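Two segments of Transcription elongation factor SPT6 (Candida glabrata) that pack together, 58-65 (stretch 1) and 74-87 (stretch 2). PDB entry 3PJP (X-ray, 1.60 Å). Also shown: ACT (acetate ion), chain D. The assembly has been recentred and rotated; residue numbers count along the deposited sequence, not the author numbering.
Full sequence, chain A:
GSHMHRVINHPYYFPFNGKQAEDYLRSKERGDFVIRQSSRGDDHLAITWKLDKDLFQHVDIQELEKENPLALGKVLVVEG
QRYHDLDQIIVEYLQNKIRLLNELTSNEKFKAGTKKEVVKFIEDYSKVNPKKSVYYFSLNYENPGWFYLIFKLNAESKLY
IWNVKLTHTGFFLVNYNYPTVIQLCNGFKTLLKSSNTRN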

# COMPACT_ATOMS: atom_id res chain seq x y z
N HIS A 58 -3.43 -6.14 -6.51
CA HIS A 58 -2.78 -7.08 -7.42
C HIS A 58 -1.34 -6.64 -7.65
O HIS A 58 -1.08 -5.48 -8.02
N VAL A 59 -0.41 -7.56 -7.42
CA VAL A 59 1.02 -7.30 -7.46
C VAL A 59 1.63 -8.11 -8.58
O VAL A 59 1.46 -9.34 -8.64
N ASP A 60 2.33 -7.44 -9.49
CA ASP A 60 2.93 -8.16 -10.61
C ASP A 60 4.30 -8.69 -10.25
O ASP A 60 5.08 -8.04 -9.58
N ILE A 61 4.56 -9.92 -10.71
CA ILE A 61 5.87 -10.54 -10.58
C ILE A 61 6.46 -10.77 -11.97
O ILE A 61 5.89 -11.50 -12.79
N GLN A 62 7.60 -10.16 -12.24
CA GLN A 62 8.30 -10.36 -13.51
C GLN A 62 9.36 -11.45 -13.36
O GLN A 62 10.18 -11.43 -12.42
N GLU A 63 9.37 -12.41 -14.28
CA GLU A 63 10.40 -13.45 -14.24
C GLU A 63 11.60 -13.08 -15.09
O GLU A 63 11.46 -12.49 -16.16
N LEU A 64 12.78 -13.45 -14.61
CA LEU A 64 13.99 -13.40 -15.41
C LEU A 64 14.68 -14.75 -15.33
O LEU A 64 14.43 -15.55 -14.43
N GLU A 65 15.58 -15.00 -16.28
CA GLU A 65 16.38 -16.22 -16.29
C GLU A 65 15.53 -17.49 -16.25
O GLU A 65 15.77 -18.39 -15.45
N LYS A 74 14.60 -18.10 -12.57
CA LYS A 74 15.53 -18.20 -11.46
C LYS A 74 15.55 -16.94 -10.59
O LYS A 74 16.00 -16.97 -9.43
N VAL A 75 15.08 -15.83 -11.17
CA VAL A 75 15.03 -14.53 -10.49
C VAL A 75 13.64 -13.97 -10.70
O VAL A 75 13.15 -13.98 -11.82
N LEU A 76 13.00 -13.51 -9.63
CA LEU A 76 11.67 -12.92 -9.70
C LEU A 76 11.72 -11.49 -9.22
O LEU A 76 12.28 -11.21 -8.17
N VAL A 77 11.10 -10.59 -9.98
CA VAL A 77 11.18 -9.16 -9.67
C VAL A 77 9.82 -8.62 -9.25
O VAL A 77 8.82 -8.81 -9.94
N VAL A 78 9.77 -7.97 -8.08
CA VAL A 78 8.56 -7.30 -7.63
C VAL A 78 8.91 -5.86 -7.29
O VAL A 78 9.78 -5.61 -6.46
N GLU A 79 8.22 -4.93 -7.94
CA GLU A 79 8.44 -3.50 -7.73
C GLU A 79 9.91 -3.13 -7.64
O GLU A 79 10.35 -2.46 -6.69
N GLY A 80 10.69 -3.59 -8.62
CA GLY A 80 12.07 -3.17 -8.74
C GLY A 80 13.05 -3.97 -7.91
O GLY A 80 14.26 -3.81 -8.04
N GLN A 81 12.53 -4.85 -7.06
CA GLN A 81 13.38 -5.65 -6.20
C GLN A 81 13.51 -7.10 -6.68
O GLN A 81 12.50 -7.76 -6.98
N ARG A 82 14.74 -7.61 -6.72
CA ARG A 82 14.94 -9.02 -7.08
C ARG A 82 14.86 -9.99 -5.91
O ARG A 82 15.36 -9.72 -4.81
N TYR A 83 14.25 -11.14 -6.19
CA TYR A 83 14.13 -12.22 -5.22
C TYR A 83 14.46 -13.55 -5.91
O TYR A 83 14.39 -13.65 -7.13
N HIS A 84 14.80 -14.56 -5.12
CA HIS A 84 15.14 -15.88 -5.65
C HIS A 84 13.93 -16.74 -5.99
O HIS A 84 13.98 -17.55 -6.92
N ASP A 85 12.87 -16.61 -5.21
CA ASP A 85 11.75 -17.54 -5.34
C ASP A 85 10.50 -17.00 -4.66
O ASP A 85 10.53 -15.95 -4.01
N LEU A 86 9.39 -17.71 -4.84
CA LEU A 86 8.10 -17.23 -4.34
C LEU A 86 8.06 -17.19 -2.82
O LEU A 86 7.47 -16.30 -2.24
N ASP A 87 8.68 -18.17 -2.16
CA ASP A 87 8.65 -18.15 -0.70
C ASP A 87 9.38 -16.94 -0.13
O ASP A 87 8.98 -16.39 0.89

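The strand of stretch 1 runs antiparallel to the first strand of stretch 2, and the alternation of the paired backbones sorts the side chains onto two faces. Leu-64, which has the largest area covered by the other stretch, lies on the same face as Gln-62, Val-75 and Val-77. Its m,t rotamer carries CD1 to 3.8 Å from Val-77 CG2 and 4.1 Å from Val-75 CG1, so that one methyl meets both valines, each in the t rotamer. The same Leu-64 CD1 lies over one face of the Arg-82 guanidinium, 3.6 Å from Arg-82 NH1. The edge of that group remains free for an acetate ion, probably from the crystallisation liquor: Arg-82 NE donates to ACT O at 2.6 Å and Arg-82 NH2 to ACT OXT at 2.8 Å. Gln-62 starts on this face, its CB 4.2 Å from Val-77 CB, but its end leads away and Gln-62 NE2 donates a hydrogen bond to Glu-63 O at 3.2 Å.

Glu-65, second in covered area, points its CA-to-CB bond toward stretch 2. In an m,t conformation it brings OE1 to 3.6 Å from Val-75 CG2 and 3.8 Å from Lys-74 CB. A water links the charged ends, donating to Glu-65 OE1 at 3.0 Å and accepting a weak hydrogen bond from Lys-74 NZ at 3.4 Å.

Ile-61 anchors a buried apolar cluster. With chi1 m and chi2 t, it sets CG2 3.8 Å from Leu-76 CB, CG1 3.9 Å from Val-78 CG2 and CD1 4.1 Å from Leu-86 CD2. Val-59 (t) extends the cluster through a tight contact between its CG1 and Val-78 CG1, at 3.4 Å. Beside Leu-76, Glu-63 contributes its aliphatic portion, with CG 3.8 Å from Leu-76 CD2, while its carboxylate is hydrogen-bonded just outside the stretches.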

# COMPACT_ATOMS: atom_id res chain seq x y z
CB HIS A 58 -3.56 -7.15 -8.72
CG HIS A 58 -5.01 -7.51 -8.54
ND1 HIS A 58 -5.45 -8.81 -8.54
CD2 HIS A 58 -6.10 -6.74 -8.34
CE1 HIS A 58 -6.76 -8.83 -8.36
NE2 HIS A 58 -7.18 -7.58 -8.24
CB VAL A 59 1.65 -7.69 -6.13
CG1 VAL A 59 3.15 -7.37 -6.11
CG2 VAL A 59 0.93 -6.99 -4.98
CB ASP A 60 3.03 -7.29 -11.86
CG ASP A 60 3.65 -8.05 -13.02
OD1 ASP A 60 2.94 -8.84 -13.67
OD2 ASP A 60 4.85 -7.85 -13.29
CB ILE A 61 5.77 -11.88 -9.82
CG1 ILE A 61 5.16 -11.67 -8.43
CG2 ILE A 61 7.14 -12.51 -9.66
CD1 ILE A 61 4.69 -12.96 -7.79
CB GLN A 62 8.95 -9.06 -13.97
CG GLN A 62 9.93 -9.21 -15.14
CD GLN A 62 9.26 -9.18 -16.50
OE1 GLN A 62 8.67 -8.17 -16.89
NE2 GLN A 62 9.35 -10.29 -17.23
CB GLU A 63 9.85 -14.76 -14.77
CG GLU A 63 8.71 -15.33 -13.99
CD GLU A 63 8.24 -16.62 -14.62
OE1 GLU A 63 7.49 -16.53 -15.60
OE2 GLU A 63 8.65 -17.70 -14.15
CB LEU A 64 14.96 -12.34 -14.87
CG LEU A 64 14.42 -10.96 -14.53
CD1 LEU A 64 15.54 -10.13 -13.94
CD2 LEU A 64 13.81 -10.28 -15.75
CB GLU A 65 17.40 -16.19 -15.15
CG GLU A 65 18.24 -14.91 -15.15
CD GLU A 65 19.37 -14.93 -14.13
OE1 GLU A 65 19.44 -15.88 -13.33
OE2 GLU A 65 20.19 -14.00 -14.13
CB LYS A 74 16.96 -18.46 -11.96
CG LYS A 74 17.25 -19.88 -12.42
CD LYS A 74 18.73 -20.01 -12.77
CE LYS A 74 19.00 -21.18 -13.70
NZ LYS A 74 20.16 -20.89 -14.59
CB VAL A 75 16.08 -13.55 -11.07
CG1 VAL A 75 15.97 -12.16 -10.43
CG2 VAL A 75 17.50 -14.08 -10.84
CB LEU A 76 10.70 -13.70 -8.82
CG LEU A 76 10.62 -15.22 -9.06
CD1 LEU A 76 9.70 -15.83 -8.01
CD2 LEU A 76 10.16 -15.57 -10.47
CB VAL A 77 11.68 -8.36 -10.87
CG1 VAL A 77 11.88 -6.89 -10.49
CG2 VAL A 77 12.99 -8.94 -11.37
CB VAL A 78 7.95 -7.95 -6.39
CG1 VAL A 78 6.59 -7.30 -6.09
CG2 VAL A 78 7.76 -9.44 -6.61
CB GLU A 79 7.67 -3.03 -6.49
CG GLU A 79 6.19 -3.33 -6.59
CD GLU A 79 5.36 -2.56 -5.58
OE1 GLU A 79 5.87 -1.57 -5.02
OE2 GLU A 79 4.20 -2.95 -5.36
CB GLN A 81 12.87 -5.64 -4.76
CG GLN A 81 13.71 -6.49 -3.84
CD GLN A 81 15.13 -5.99 -3.77
OE1 GLN A 81 15.36 -4.81 -3.52
NE2 GLN A 81 16.10 -6.87 -4.02
CB ARG A 82 16.26 -9.21 -7.83
CG ARG A 82 16.22 -8.60 -9.21
CD ARG A 82 17.56 -8.02 -9.59
NE ARG A 82 18.34 -8.97 -10.37
CZ ARG A 82 18.47 -8.91 -11.69
NH1 ARG A 82 17.88 -7.95 -12.39
NH2 ARG A 82 19.21 -9.82 -12.32
CB TYR A 83 12.70 -12.31 -4.68
CG TYR A 83 12.21 -11.02 -4.05
CD1 TYR A 83 12.35 -10.79 -2.69
CD2 TYR A 83 11.59 -10.05 -4.82
CE1 TYR A 83 11.91 -9.62 -2.10
CE2 TYR A 83 11.13 -8.88 -4.24
CZ TYR A 83 11.29 -8.67 -2.89
OH TYR A 83 10.84 -7.50 -2.32
CB HIS A 84 15.99 -16.65 -4.65
CG HIS A 84 17.29 -15.99 -4.32
ND1 HIS A 84 18.28 -15.79 -5.25
CD2 HIS A 84 17.75 -15.47 -3.16
CE1 HIS A 84 19.30 -15.18 -4.68
NE2 HIS A 84 19.00 -14.98 -3.41
CB ASP A 85 12.13 -18.91 -4.77
CG ASP A 85 12.65 -18.82 -3.35
OD1 ASP A 85 11.86 -18.43 -2.47
OD2 ASP A 85 13.84 -19.13 -3.11
CB LEU A 86 6.96 -18.11 -4.87
CG LEU A 86 6.70 -18.00 -6.37
CD1 LEU A 86 5.80 -19.14 -6.83
CD2 LEU A 86 6.08 -16.68 -6.73
CB ASP A 87 9.23 -19.45 -0.13
CG ASP A 87 8.27 -20.61 -0.26
OD1 ASP A 87 7.05 -20.40 -0.06
OD2 ASP A 87 8.72 -21.72 -0.58
C ACT D . 20.17 -11.72 -9.42
O ACT D . 19.30 -10.95 -8.99
OXT ACT D . 20.17 -11.87 -10.66
CH3 ACT D . 21.16 -12.42 -8.53
O HOH W 1 5.83 -5.51 -9.45
O HOH W 2 3.49 -4.56 -8.28
O HOH W 3 21.56 -17.86 -14.17